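Local coordinates for protein glycinin (Glycine max, PDB 1OD5) that probably serves as a seed storage protein, a nutrient reservoir that supplies sulfur-containing amino acids in the seed, at residues G398-V403 and F427-Q432; N11-L16 and N408-G413; I378-W383 and Y453-F458. One frame throughout, in Å; residues are numbered along the deposited sequence.

How the contacts relate
All three contacts reach one curled antiparallel sheet of the C-terminal cupin domain. Contact 1 lies between the other two, its centre about 9 Å from that of contact 2 and about 11 Å from that of contact 3. Val-400 N probably bonds to Gly-413 O (2.8 Å) on the side of contact 2, and Val-429 N to His-382 O (2.8 Å) on the side of contact 3. The magnesium ion unites contacts 1 and 3, the side chains of Glu-431 and His-382 each lying about 3 Å from it. Contact 2 lies farther from the metal, the Phe-411 side chain about 11 Å away, and does not touch contact 3 (nearest atoms about 11 Å apart).

Contact 1: G398-V403 and F427-Q432; sequences GRVRVV and FVVAEQ
Strands 398-403 and 428-432 run antiparallel, their axes 4.7 Å apart at 170°. The ladder is part of the wall of the C-terminal cupin barrel, and Arg-401 and Ala-430 form a hydrogen-bonded pair in it, Ala-430 N donating to Arg-401 O at 2.9 Å. On the face turned to strand 420-423 of the opposing sheet, Val-400, Val-402 and Val-429 pack side by side, Val-402 CG2 resting 3.8 Å from Val-429 CG1. Glu-431 continues this face. With CG beside its backbone N (chi1 -68°), Glu-431 CG meets Val-400 CG2 at 4.0 Å, and the bend at chi2 turns the chain before the carboxylate, which reaches the magnesium ion. Arg-401, Val-403, Val-428 and Ala-430 form the other face and adjoin a second subunit, where the Arg-401 guanidinium makes a cation-pi contact with Phe-211 of that subunit. Arg-401 and Gln-432 lie alongside each other on this face, guanidinium and amide planes 37° apart. At the far end Val-428 N bonds to Val-403 O, the same oxygen that Phe-427 CB approaches at 3.4 Å, and Val-402 CG1 meets the edge of the Phe-427 ring 4.0 Å from CD1.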
loop_
_atom_site.group_PDB
_atom_site.type_symbol
_atom_site.label_atom_id
_atom_site.label_comp_id
_atom_site.label_asym_id
_atom_site.label_seq_id
_atom_site.Cartn_x
_atom_site.Cartn_y
_atom_site.Cartn_z
ATOM N N GLY A 398 24.103 33.595 11.139
ATOM C CA GLY A 398 22.807 34.208 11.186
ATOM C C GLY A 398 22.245 34.205 12.576
ATOM O O GLY A 398 22.736 33.537 13.458
ATOM N N ARG A 399 21.149 34.898 12.758
ATOM C CA ARG A 399 20.476 35.014 14.022
ATOM C C ARG A 399 19.309 34.041 14.050
ATOM O O ARG A 399 18.322 34.240 13.338
ATOM C CB ARG A 399 20.017 36.452 14.114
ATOM C CG ARG A 399 19.331 36.825 15.393
ATOM C CD ARG A 399 20.315 36.858 16.530
ATOM N NE ARG A 399 19.638 37.218 17.758
ATOM C CZ ARG A 399 20.243 37.964 18.687
ATOM N NH1 ARG A 399 21.495 38.429 18.543
ATOM N NH2 ARG A 399 19.581 38.188 19.817
ATOM N N VAL A 400 19.363 32.996 14.868
ATOM C CA VAL A 400 18.292 32.030 14.956
ATOM C C VAL A 400 17.511 32.206 16.242
ATOM O O VAL A 400 18.109 32.421 17.299
ATOM C CB VAL A 400 18.921 30.650 14.878
ATOM C CG1 VAL A 400 17.827 29.627 14.907
ATOM C CG2 VAL A 400 19.738 30.486 13.603
ATOM N N ARG A 401 16.186 32.050 16.157
ATOM C CA ARG A 401 15.244 32.156 17.260
ATOM C C ARG A 401 14.296 30.983 17.289
ATOM O O ARG A 401 13.695 30.721 16.259
ATOM C CB ARG A 401 14.408 33.407 17.140
ATOM C CG ARG A 401 15.086 34.533 17.846
ATOM C CD ARG A 401 14.729 35.905 17.348
ATOM N NE ARG A 401 15.400 36.118 16.091
ATOM C CZ ARG A 401 15.795 37.326 15.690
ATOM N NH1 ARG A 401 16.401 37.429 14.494
ATOM N NH2 ARG A 401 15.616 38.402 16.459
ATOM N N VAL A 402 14.099 30.301 18.424
ATOM C CA VAL A 402 13.231 29.140 18.603
ATOM C C VAL A 402 12.319 29.446 19.780
ATOM O O VAL A 402 12.833 29.813 20.832
ATOM C CB VAL A 402 14.054 27.917 18.951
ATOM C CG1 VAL A 402 13.155 26.722 18.917
ATOM C CG2 VAL A 402 15.227 27.765 18.008
ATOM N N VAL A 403 10.992 29.277 19.682
ATOM C CA VAL A 403 10.009 29.561 20.726
ATOM C C VAL A 403 9.253 28.283 21.109
ATOM O O VAL A 403 8.880 27.496 20.229
ATOM C CB VAL A 403 9.073 30.640 20.164
ATOM C CG1 VAL A 403 7.963 30.988 21.103
ATOM C CG2 VAL A 403 9.876 31.884 19.916
ATOM N N PHE A 427 7.922 23.521 17.601
ATOM C CA PHE A 427 8.490 24.749 18.136
ATOM C C PHE A 427 8.681 25.660 16.945
ATOM O O PHE A 427 9.125 25.212 15.902
ATOM C CB PHE A 427 9.862 24.523 18.791
ATOM C CG PHE A 427 9.886 23.911 20.200
ATOM C CD1 PHE A 427 10.873 24.333 21.111
ATOM C CD2 PHE A 427 8.989 22.905 20.584
ATOM C CE1 PHE A 427 10.967 23.754 22.379
ATOM C CE2 PHE A 427 9.082 22.325 21.851
ATOM C CZ PHE A 427 10.074 22.751 22.745
ATOM N N VAL A 428 8.341 26.932 17.099
ATOM C CA VAL A 428 8.438 27.939 16.062
ATOM C C VAL A 428 9.831 28.525 15.915
ATOM O O VAL A 428 10.314 29.157 16.844
ATOM C CB VAL A 428 7.381 28.989 16.418
ATOM C CG1 VAL A 428 7.260 30.069 15.387
ATOM C CG2 VAL A 428 6.047 28.327 16.446
ATOM N N VAL A 429 10.508 28.336 14.772
ATOM C CA VAL A 429 11.840 28.840 14.465
ATOM C C VAL A 429 11.793 29.978 13.480
ATOM O O VAL A 429 10.870 30.071 12.684
ATOM C CB VAL A 429 12.797 27.970 13.687
ATOM C CG1 VAL A 429 14.108 27.959 14.430
ATOM C CG2 VAL A 429 12.163 26.639 13.350
ATOM N N ALA A 430 12.825 30.811 13.453
ATOM C CA ALA A 430 12.930 31.894 12.480
ATOM C C ALA A 430 14.422 32.134 12.341
ATOM O O ALA A 430 15.148 32.005 13.334
ATOM C CB ALA A 430 12.294 33.171 12.937
ATOM N N GLU A 431 14.938 32.330 11.107
ATOM C CA GLU A 431 16.353 32.552 10.889
ATOM C C GLU A 431 16.588 33.848 10.119
ATOM O O GLU A 431 15.732 34.287 9.354
ATOM C CB GLU A 431 16.998 31.445 10.079
ATOM C CG GLU A 431 17.152 30.045 10.630
ATOM C CD GLU A 431 15.926 29.128 10.616
ATOM O OE1 GLU A 431 16.080 27.945 10.914
ATOM O OE2 GLU A 431 14.820 29.557 10.292
ATOM N N GLN A 432 17.704 34.541 10.325
ATOM C CA GLN A 432 17.995 35.768 9.595
ATOM C C GLN A 432 19.433 35.677 9.181
ATOM O O GLN A 432 20.251 35.296 9.994
ATOM C CB GLN A 432 17.824 37.010 10.436
ATOM C CG GLN A 432 18.064 38.218 9.555
ATOM C CD GLN A 432 17.484 39.517 10.072
ATOM O OE1 GLN A 432 17.292 39.766 11.281
ATOM N NE2 GLN A 432 17.232 40.354 9.060
#

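Contact 2: N11-L16 and N408-G413; sequences NNLNAL and NAVFDG
Leu-13 meets Val-410 through backbone and side chain together. Leu-13 N donates to Val-410 O at 2.9 Å, a rather bent bond (135° at the hydrogen) that arrives tilted out of the carbonyl plane. Beside it, Leu-13 CD2 lies 3.5 Å from Val-410 CG2, a tight approach of two methyl branches. Val-410 takes chi1 -63°, which sets CG1 beside the backbone N and wedges CG2 between that N and the carbonyl carbon; CG2 thereby meets the leucine while CG1 lies against the Asn-11 carbonyl. The loop 11-16 precedes the first strand of the N-terminal cupin domain yet drapes over the edge of the C-terminal one, so the contact ties the two halves of the bicupin subunit together. In segment 408-413 the chain makes an inverse gamma turn centred on Ala-409 and then a classic beta bulge, Val-410 and Phe-411 both facing Val-402; the Leu-13 side chain also touches Val-402. Phe-411 CG is anti to the backbone N (chi1 -174°), which lays the ring alongside the loop. Its edge is presented to Leu-13 O, which lies in the ring plane 3.3 Å from Phe-411 CD2, and Leu-13 CB packs on Phe-411 CB at 4.1 Å. Farther along, Phe-411 CE2 meets Ala-15 CB, also at 4.1 Å. Replacing Phe-411 with a serine would probably leave a gap beside Ala-15 CB and take away the ring edge that Leu-13 O meets. The loop is also anchored by Asn-14 N, bonded to Glu-38 OE1, and by backbone bonding of Leu-16 with Leu-420.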
loop_
_atom_site.group_PDB
_atom_site.type_symbol
_atom_site.label_atom_id
_atom_site.label_comp_id
_atom_site.label_asym_id
_atom_site.label_seq_id
_atom_site.Cartn_x
_atom_site.Cartn_y
_atom_site.Cartn_z
ATOM N N ASN A 11 13.765 24.062 28.751
ATOM C CA ASN A 11 13.592 25.520 28.810
ATOM C C ASN A 11 14.724 26.355 28.263
ATOM O O ASN A 11 14.691 27.587 28.243
ATOM C CB ASN A 11 13.302 25.960 30.249
ATOM C CG ASN A 11 14.028 25.089 31.274
ATOM O OD1 ASN A 11 13.400 24.632 32.231
ATOM N ND2 ASN A 11 15.326 24.783 31.113
ATOM N N ASN A 12 15.719 25.627 27.769
ATOM C CA ASN A 12 16.862 26.250 27.164
ATOM C C ASN A 12 17.411 25.304 26.084
ATOM O O ASN A 12 17.348 24.073 26.188
ATOM C CB ASN A 12 17.904 26.531 28.222
ATOM C CG ASN A 12 19.007 27.347 27.604
ATOM O OD1 ASN A 12 18.762 28.468 27.154
ATOM N ND2 ASN A 12 20.222 26.800 27.502
ATOM N N LEU A 13 17.958 25.887 25.020
ATOM C CA LEU A 13 18.511 25.109 23.928
ATOM C C LEU A 13 19.894 25.652 23.666
ATOM O O LEU A 13 20.080 26.864 23.690
ATOM C CB LEU A 13 17.596 25.310 22.739
ATOM C CG LEU A 13 16.882 24.253 21.923
ATOM C CD1 LEU A 13 16.164 23.227 22.775
ATOM C CD2 LEU A 13 15.889 25.015 21.040
ATOM N N ASN A 14 20.881 24.819 23.388
ATOM C CA ASN A 14 22.226 25.315 23.126
ATOM C C ASN A 14 22.758 25.010 21.737
ATOM O O ASN A 14 22.408 23.990 21.150
ATOM C CB ASN A 14 23.258 24.714 24.086
ATOM C CG ASN A 14 23.215 25.221 25.519
ATOM O OD1 ASN A 14 22.598 24.596 26.377
ATOM N ND2 ASN A 14 23.847 26.352 25.824
ATOM N N ALA A 15 23.680 25.843 21.222
ATOM C CA ALA A 15 24.283 25.605 19.925
ATOM C C ALA A 15 25.453 24.716 20.286
ATOM O O ALA A 15 26.354 25.119 21.023
ATOM C CB ALA A 15 24.792 26.899 19.324
ATOM N N LEU A 16 25.449 23.486 19.794
ATOM C CA LEU A 16 26.475 22.504 20.073
ATOM C C LEU A 16 27.631 22.278 19.118
ATOM O O LEU A 16 27.501 22.293 17.890
ATOM C CB LEU A 16 25.783 21.160 20.303
ATOM C CG LEU A 16 24.615 21.145 21.283
ATOM C CD1 LEU A 16 23.954 19.778 21.266
ATOM C CD2 LEU A 16 25.126 21.491 22.680
ATOM N N ASN A 408 8.179 31.250 25.112
ATOM C CA ASN A 408 9.513 31.568 25.553
ATOM C C ASN A 408 10.528 31.188 24.535
ATOM O O ASN A 408 10.584 30.041 24.096
ATOM C CB ASN A 408 9.910 30.833 26.833
ATOM C CG ASN A 408 8.998 31.057 28.041
ATOM O OD1 ASN A 408 8.283 32.060 28.142
ATOM N ND2 ASN A 408 9.005 30.117 28.990
ATOM N N ALA A 409 11.361 32.166 24.213
ATOM C CA ALA A 409 12.414 31.943 23.272
ATOM C C ALA A 409 13.512 31.094 23.897
ATOM O O ALA A 409 14.460 31.628 24.470
ATOM C CB ALA A 409 12.981 33.281 22.842
ATOM N N VAL A 410 13.395 29.760 23.824
ATOM C CA VAL A 410 14.385 28.821 24.347
ATOM C C VAL A 410 15.757 28.969 23.688
ATOM O O VAL A 410 16.730 28.406 24.196
ATOM C CB VAL A 410 13.932 27.337 24.190
ATOM C CG1 VAL A 410 12.681 27.092 24.991
ATOM C CG2 VAL A 410 13.564 27.022 22.754
ATOM N N PHE A 411 15.872 29.607 22.515
ATOM C CA PHE A 411 17.163 29.886 21.862
ATOM C C PHE A 411 16.989 31.224 21.173
ATOM O O PHE A 411 15.947 31.451 20.564
ATOM C CB PHE A 411 17.588 28.911 20.766
ATOM C CG PHE A 411 18.995 29.176 20.227
ATOM C CD1 PHE A 411 19.191 29.928 19.065
ATOM C CD2 PHE A 411 20.100 28.659 20.895
ATOM C CE1 PHE A 411 20.467 30.154 18.576
ATOM C CE2 PHE A 411 21.378 28.894 20.394
ATOM C CZ PHE A 411 21.566 29.634 19.237
ATOM N N ASP A 412 17.925 32.179 21.296
ATOM C CA ASP A 412 17.825 33.474 20.630
ATOM C C ASP A 412 19.235 34.015 20.497
ATOM O O ASP A 412 19.705 34.762 21.333
ATOM C CB ASP A 412 16.964 34.516 21.409
ATOM C CG ASP A 412 16.711 35.857 20.703
ATOM O OD1 ASP A 412 17.378 36.171 19.721
ATOM O OD2 ASP A 412 15.830 36.619 21.127
ATOM N N GLY A 413 19.948 33.679 19.429
ATOM C CA GLY A 413 21.302 34.176 19.247
ATOM C C GLY A 413 21.864 33.785 17.893
ATOM O O GLY A 413 21.124 33.278 17.054
#

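Contact 3: I378-W383 and Y453-F458; sequences IYSPHW and YIKDVF
This is a buried strand-to-helix contact at the C-terminal cupin barrel, where strand 378-384 turns a corner at Pro-381 and meets the start of helix 454-460. His-382 and Tyr-453 form an antiparallel non-hydrogen-bonded pair (CA to CA 4.1 Å), and Tyr-453 is also the N-cap residue of the helix. The next amide, Ile-454 N, donates to Pro-381 O at 3.1 Å in a fairly straight bond (162°). A water gives that carbonyl a second donor; it also donates to Ser-380 OG (2.9 Å) and accepts from Lys-455 N, bridging the corner to the first turn of the helix. Ser-380 OG is bonded to Pro-488 O as well, and lies 3.4 Å from Lys-455 CD. Ile-454 CD1 rests on Pro-381 CB, while its CG1 meets the edge of the Trp-383 ring 3.8 Å from CZ3, the two side chains crossing at about a right angle. Trp-383 CH2 touches Val-457 CG1 at 3.9 Å; the same indole stacks on Tyr-61 of a second subunit and bonds through NE1 to its Gly-127 O. His-382 CG sits between the backbone N and the carbonyl carbon (chi1 52°), leading the ring away from the helix; His-382 ND1 donates to Ser-380 O (2.9 Å), and Tyr-379 covers one ring face. With Glu-431 on the adjacent strand it forms the magnesium site, at a location reminiscent of the metal centre in metal-binding cupins.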
loop_
_atom_site.group_PDB
_atom_site.type_symbol
_atom_site.label_atom_id
_atom_site.label_comp_id
_atom_site.label_asym_id
_atom_site.label_seq_id
_atom_site.Cartn_x
_atom_site.Cartn_y
_atom_site.Cartn_z
ATOM N N ILE A 378 15.304 36.824 5.684
ATOM C CA ILE A 378 14.576 36.185 6.763
ATOM C C ILE A 378 13.793 34.936 6.348
ATOM O O ILE A 378 12.992 35.033 5.429
ATOM C CB ILE A 378 13.554 37.190 7.391
ATOM C CG1 ILE A 378 14.280 38.388 7.997
ATOM C CG2 ILE A 378 12.728 36.517 8.472
ATOM C CD1 ILE A 378 13.304 39.468 8.543
ATOM N N TYR A 379 13.973 33.754 6.963
ATOM C CA TYR A 379 13.161 32.597 6.673
ATOM C C TYR A 379 12.198 32.830 7.860
ATOM O O TYR A 379 12.396 32.452 9.021
ATOM C CB TYR A 379 14.029 31.333 6.760
ATOM C CG TYR A 379 13.265 30.038 6.479
ATOM C CD1 TYR A 379 11.872 30.042 6.432
ATOM C CD2 TYR A 379 13.938 28.828 6.313
ATOM C CE1 TYR A 379 11.137 28.877 6.238
ATOM C CE2 TYR A 379 13.213 27.645 6.116
ATOM C CZ TYR A 379 11.812 27.685 6.083
ATOM O OH TYR A 379 11.034 26.545 5.914
ATOM N N SER A 380 11.118 33.566 7.578
ATOM C CA SER A 380 10.106 33.960 8.549
ATOM C C SER A 380 9.540 32.895 9.460
ATOM O O SER A 380 9.718 31.717 9.152
ATOM C CB SER A 380 8.977 34.685 7.770
ATOM O OG SER A 380 8.235 33.849 6.900
ATOM N N PRO A 381 8.898 33.196 10.596
ATOM C CA PRO A 381 8.508 32.206 11.606
ATOM C C PRO A 381 7.818 30.957 11.067
ATOM O O PRO A 381 6.845 31.052 10.326
ATOM C CB PRO A 381 7.637 33.001 12.553
ATOM C CG PRO A 381 8.236 34.392 12.523
ATOM C CD PRO A 381 8.559 34.547 11.056
ATOM N N HIS A 382 8.296 29.772 11.420
ATOM C CA HIS A 382 7.708 28.528 10.952
ATOM C C HIS A 382 7.869 27.399 11.933
ATOM O O HIS A 382 8.574 27.601 12.912
ATOM C CB HIS A 382 8.355 28.103 9.643
ATOM C CG HIS A 382 9.867 28.040 9.675
ATOM N ND1 HIS A 382 10.726 29.046 9.604
ATOM C CD2 HIS A 382 10.583 26.870 9.697
ATOM C CE1 HIS A 382 11.924 28.533 9.569
ATOM N NE2 HIS A 382 11.842 27.216 9.626
ATOM N N TRP A 383 7.231 26.235 11.719
ATOM C CA TRP A 383 7.379 25.069 12.582
ATOM C C TRP A 383 7.180 23.804 11.758
ATOM O O TRP A 383 6.543 23.864 10.707
ATOM C CB TRP A 383 6.338 25.033 13.701
ATOM C CG TRP A 383 4.877 24.788 13.310
ATOM C CD1 TRP A 383 4.310 23.539 13.383
ATOM C CD2 TRP A 383 3.970 25.750 12.942
ATOM N NE1 TRP A 383 3.053 23.714 13.078
ATOM C CE2 TRP A 383 2.808 24.996 12.808
ATOM C CE3 TRP A 383 3.950 27.121 12.712
ATOM C CZ2 TRP A 383 1.608 25.592 12.456
ATOM C CZ3 TRP A 383 2.751 27.730 12.358
ATOM C CH2 TRP A 383 1.594 26.970 12.231
ATOM N N TYR A 453 4.359 28.054 7.577
ATOM C CA TYR A 453 4.909 29.325 8.005
ATOM C C TYR A 453 3.725 30.204 8.346
ATOM O O TYR A 453 2.666 30.095 7.713
ATOM C CB TYR A 453 5.790 29.945 6.933
ATOM C CG TYR A 453 5.236 30.102 5.537
ATOM C CD1 TYR A 453 4.938 31.384 5.098
ATOM C CD2 TYR A 453 5.043 29.002 4.687
ATOM C CE1 TYR A 453 4.448 31.590 3.810
ATOM C CE2 TYR A 453 4.545 29.198 3.393
ATOM C CZ TYR A 453 4.260 30.494 2.985
ATOM O OH TYR A 453 3.782 30.735 1.734
ATOM N N ILE A 454 3.842 31.042 9.384
ATOM C CA ILE A 454 2.741 31.883 9.827
ATOM C C ILE A 454 2.120 32.846 8.841
ATOM O O ILE A 454 0.927 33.058 8.990
ATOM C CB ILE A 454 3.215 32.603 11.095
ATOM C CG1 ILE A 454 3.285 31.516 12.153
ATOM C CG2 ILE A 454 2.248 33.630 11.646
ATOM C CD1 ILE A 454 4.137 31.907 13.361
ATOM N N LYS A 455 2.802 33.438 7.855
ATOM C CA LYS A 455 2.170 34.348 6.882
ATOM C C LYS A 455 1.033 33.616 6.142
ATOM O O LYS A 455 -0.115 34.057 6.009
ATOM C CB LYS A 455 3.191 34.824 5.846
ATOM C CG LYS A 455 4.395 35.601 6.366
ATOM C CD LYS A 455 5.678 35.513 5.471
ATOM C CE LYS A 455 5.686 36.307 4.164
ATOM N NZ LYS A 455 5.813 37.735 4.429
ATOM N N ASP A 456 1.384 32.373 5.833
ATOM C CA ASP A 456 0.497 31.482 5.149
ATOM C C ASP A 456 -0.646 31.104 6.036
ATOM O O ASP A 456 -1.729 30.943 5.475
ATOM C CB ASP A 456 1.233 30.216 4.713
ATOM C CG ASP A 456 0.409 29.283 3.838
ATOM O OD1 ASP A 456 0.023 29.678 2.736
ATOM O OD2 ASP A 456 0.113 28.167 4.276
ATOM N N VAL A 457 -0.530 30.921 7.362
ATOM C CA VAL A 457 -1.736 30.546 8.083
ATOM C C VAL A 457 -2.619 31.783 8.258
ATOM O O VAL A 457 -3.836 31.630 8.386
ATOM C CB VAL A 457 -1.417 29.789 9.500
ATOM C CG1 VAL A 457 -0.001 29.217 9.443
ATOM C CG2 VAL A 457 -1.637 30.650 10.717
ATOM N N PHE A 458 -2.090 33.011 8.172
ATOM C CA PHE A 458 -2.912 34.198 8.304
ATOM C C PHE A 458 -3.835 34.241 7.095
ATOM O O PHE A 458 -4.994 34.627 7.190
ATOM C CB PHE A 458 -2.093 35.519 8.314
ATOM C CG PHE A 458 -1.243 35.850 9.549
ATOM C CD1 PHE A 458 -0.116 36.668 9.382
ATOM C CD2 PHE A 458 -1.561 35.338 10.816
ATOM C CE1 PHE A 458 0.691 36.963 10.483
ATOM C CE2 PHE A 458 -0.743 35.643 11.912
ATOM C CZ PHE A 458 0.382 36.455 11.743
HETATM O O HOH W 1 5.832 33.328 8.396
#